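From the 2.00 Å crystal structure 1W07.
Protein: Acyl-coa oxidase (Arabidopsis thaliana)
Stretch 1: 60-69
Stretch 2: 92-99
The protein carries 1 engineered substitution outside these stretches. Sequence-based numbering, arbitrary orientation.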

# COMPACT_ATOMS: atom_id res chain seq x y z
N GLU B 60 3.70 -18.11 19.82
CA GLU B 60 3.30 -17.31 20.98
C GLU B 60 2.11 -16.41 20.66
O GLU B 60 1.25 -16.20 21.51
CB GLU B 60 4.47 -16.44 21.46
CG GLU B 60 5.75 -17.22 21.74
CD GLU B 60 6.93 -16.32 22.03
OE1 GLU B 60 7.10 -15.29 21.32
OE2 GLU B 60 7.71 -16.66 22.94
N LEU B 61 2.08 -15.88 19.43
CA LEU B 61 0.99 -14.99 19.01
C LEU B 61 -0.32 -15.78 18.93
O LEU B 61 -1.39 -15.30 19.33
CB LEU B 61 1.31 -14.38 17.64
CG LEU B 61 0.24 -13.45 17.05
CD1 LEU B 61 0.14 -12.17 17.86
CD2 LEU B 61 0.57 -13.14 15.60
N PHE B 62 -0.24 -17.00 18.41
CA PHE B 62 -1.43 -17.82 18.28
C PHE B 62 -1.93 -18.22 19.67
O PHE B 62 -3.12 -18.14 19.96
CB PHE B 62 -1.13 -19.05 17.44
CG PHE B 62 -2.36 -19.84 17.09
CD1 PHE B 62 -3.33 -19.30 16.24
CD2 PHE B 62 -2.58 -21.09 17.66
CE1 PHE B 62 -4.50 -20.01 15.96
CE2 PHE B 62 -3.75 -21.79 17.39
CZ PHE B 62 -4.71 -21.26 16.54
N LYS B 63 -1.01 -18.67 20.52
CA LYS B 63 -1.38 -19.08 21.87
C LYS B 63 -2.01 -17.93 22.63
O LYS B 63 -3.03 -18.09 23.32
CB LYS B 63 -0.14 -19.58 22.62
CG LYS B 63 -0.44 -19.94 24.07
CD LYS B 63 0.66 -20.78 24.71
CE LYS B 63 0.25 -21.27 26.10
NZ LYS B 63 1.22 -22.24 26.67
N SER B 64 -1.39 -16.76 22.52
CA SER B 64 -1.89 -15.56 23.17
C SER B 64 -3.31 -15.25 22.69
O SER B 64 -4.14 -14.75 23.45
CB SER B 64 -0.97 -14.38 22.85
OG SER B 64 -1.52 -13.19 23.35
N THR B 65 -3.57 -15.56 21.42
CA THR B 65 -4.89 -15.32 20.82
C THR B 65 -5.92 -16.25 21.45
O THR B 65 -7.06 -15.84 21.75
CB THR B 65 -4.85 -15.56 19.29
OG1 THR B 65 -3.97 -14.59 18.69
CG2 THR B 65 -6.24 -15.44 18.69
N LEU B 66 -5.54 -17.51 21.64
CA LEU B 66 -6.45 -18.47 22.25
C LEU B 66 -6.75 -18.01 23.66
O LEU B 66 -7.89 -18.08 24.11
CB LEU B 66 -5.84 -19.87 22.27
CG LEU B 66 -5.52 -20.46 20.89
CD1 LEU B 66 -5.06 -21.92 21.05
CD2 LEU B 66 -6.75 -20.34 19.96
N ARG B 67 -5.73 -17.51 24.36
CA ARG B 67 -5.91 -17.01 25.71
C ARG B 67 -6.89 -15.84 25.75
O ARG B 67 -7.81 -15.82 26.57
CB ARG B 67 -4.58 -16.54 26.30
CG ARG B 67 -4.69 -16.14 27.77
CD ARG B 67 -3.41 -15.48 28.27
NE ARG B 67 -3.47 -15.25 29.71
CZ ARG B 67 -2.83 -14.27 30.33
NH1 ARG B 67 -2.07 -13.42 29.65
NH2 ARG B 67 -2.94 -14.14 31.65
N LYS B 68 -6.68 -14.86 24.86
CA LYS B 68 -7.56 -13.69 24.82
C LYS B 68 -9.01 -14.09 24.53
O LYS B 68 -9.93 -13.51 25.09
CB LYS B 68 -7.11 -12.69 23.75
CG LYS B 68 -5.80 -11.97 24.08
CD LYS B 68 -5.42 -10.96 22.99
CE LYS B 68 -4.19 -10.16 23.41
NZ LYS B 68 -3.71 -9.20 22.37
N CYS B 69 -9.21 -15.06 23.65
CA CYS B 69 -10.56 -15.47 23.33
C CYS B 69 -11.22 -16.16 24.53
O CYS B 69 -12.40 -15.94 24.80
CB CYS B 69 -10.57 -16.41 22.12
SG CYS B 69 -10.17 -15.60 20.54
N PHE B 92 -13.16 -4.32 20.32
CA PHE B 92 -12.03 -3.61 20.90
C PHE B 92 -10.81 -4.47 21.24
O PHE B 92 -9.70 -3.97 21.32
CB PHE B 92 -12.50 -2.77 22.09
CG PHE B 92 -13.38 -1.62 21.69
CD1 PHE B 92 -14.75 -1.64 21.95
CD2 PHE B 92 -12.85 -0.52 21.01
CE1 PHE B 92 -15.58 -0.59 21.55
CE2 PHE B 92 -13.67 0.53 20.60
CZ PHE B 92 -15.03 0.50 20.87
N ILE B 93 -11.01 -5.77 21.43
CA ILE B 93 -9.89 -6.68 21.70
C ILE B 93 -8.98 -6.56 20.45
O ILE B 93 -7.76 -6.74 20.53
CB ILE B 93 -10.38 -8.13 21.90
CG1 ILE B 93 -11.09 -8.24 23.26
CG2 ILE B 93 -9.22 -9.12 21.81
CD1 ILE B 93 -11.70 -9.62 23.53
N ASP B 94 -9.61 -6.27 19.31
CA ASP B 94 -8.91 -6.02 18.06
C ASP B 94 -7.88 -7.06 17.64
O ASP B 94 -6.74 -6.73 17.31
CB ASP B 94 -8.25 -4.64 18.18
CG ASP B 94 -7.76 -4.10 16.86
OD1 ASP B 94 -6.71 -3.43 16.86
OD2 ASP B 94 -8.43 -4.33 15.84
N GLN B 95 -8.27 -8.33 17.65
CA GLN B 95 -7.32 -9.36 17.27
C GLN B 95 -7.97 -10.48 16.47
O GLN B 95 -8.73 -11.28 17.00
CB GLN B 95 -6.63 -9.92 18.52
CG GLN B 95 -5.47 -10.87 18.21
CD GLN B 95 -4.36 -10.81 19.24
OE1 GLN B 95 -3.95 -9.73 19.66
NE2 GLN B 95 -3.86 -11.97 19.64
N PRO B 96 -7.69 -10.54 15.16
CA PRO B 96 -8.25 -11.56 14.27
C PRO B 96 -8.12 -12.94 14.91
O PRO B 96 -7.02 -13.34 15.31
CB PRO B 96 -7.39 -11.41 13.01
CG PRO B 96 -7.13 -9.92 12.98
CD PRO B 96 -6.78 -9.63 14.42
N ALA B 97 -9.23 -13.66 15.01
CA ALA B 97 -9.23 -14.96 15.66
C ALA B 97 -10.39 -15.81 15.16
O ALA B 97 -11.36 -15.30 14.60
CB ALA B 97 -9.32 -14.78 17.18
N TYR B 98 -10.29 -17.12 15.38
CA TYR B 98 -11.30 -18.07 14.95
C TYR B 98 -12.70 -17.66 15.35
O TYR B 98 -13.67 -17.94 14.65
CB TYR B 98 -10.98 -19.45 15.51
CG TYR B 98 -11.18 -19.56 17.00
CD1 TYR B 98 -12.40 -19.95 17.53
CD2 TYR B 98 -10.14 -19.27 17.88
CE1 TYR B 98 -12.59 -20.07 18.90
CE2 TYR B 98 -10.31 -19.38 19.25
CZ TYR B 98 -11.52 -19.79 19.76
OH TYR B 98 -11.68 -19.92 21.12
N VAL B 99 -12.80 -17.01 16.50
CA VAL B 99 -14.08 -16.56 17.02
C VAL B 99 -14.83 -15.69 16.00
O VAL B 99 -16.06 -15.73 15.94
CB VAL B 99 -13.91 -15.76 18.33
CG1 VAL B 99 -15.22 -15.14 18.76
CG2 VAL B 99 -13.39 -16.68 19.44
O HOH W 1 -1.41 -11.21 21.48
O HOH W 2 -9.76 -19.86 23.02
O HOH W 3 -5.99 -7.46 22.52

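What does the start of stretch 1 offer the second stretch? Glu60 lies out of reach, and Leu61 O and the side-chain atom Leu61 CD1 lie only loosely near Gln95 NE2, at 4.2 and 4.4 Å; Leu61 O also anchors Thr65. This carbonyl O accepts the helical bond from Thr65 N at 3.0 Å and a second from Thr65 OG1 at 2.8 Å. That second bond uses the hydroxyl proton of Thr65, leaving the oxygen free to accept. One turn along from Glu60, Ser64 OG reaches water 1 at 2.7 Å, and the same water accepts from Gln95 NE2 at 3.2 Å and Lys68 NZ at 3.2 Å.

How does Thr65 engage the loop? Its CA-to-CB bond points toward the other stretch, and its OG1 accepts a hydrogen bond from Gln95 NE2 at 2.8 Å, so the amide donates into a chain ending at Leu61 O. Its methyl CG2 packs against Ala97 CB at 3.5 Å.

Where does Leu66 find a partner when its CA-to-CB bond points sideways? The end of its side chain comes nearer, bringing CD2 to 3.8 Å from Tyr98 CE2. Water 2 adds a polar link, donating to Leu66 O at 2.8 Å and accepting from Tyr98 OH at 2.7 Å.

What does the long side chain of Lys68 accomplish? With chi1 in m and the remaining angles t, it extends until NZ donates to Gln95 OE1 at 2.8 Å. Both ends of the Gln95 amide are thus tied to the helix. Water 3 accepts from Lys68 NZ at 2.9 Å and donates to Ile93 O at 2.8 Å, spanning to the end of the preceding helix.

Why is Cys69 so well covered? Its SG lies 3.6 Å from both Ala97 CB and Val99 CG2, and 4.0 Å from Tyr98 CE2, approaching that ring obliquely. The thiol thus sits in a largely apolar setting built by three consecutive residues.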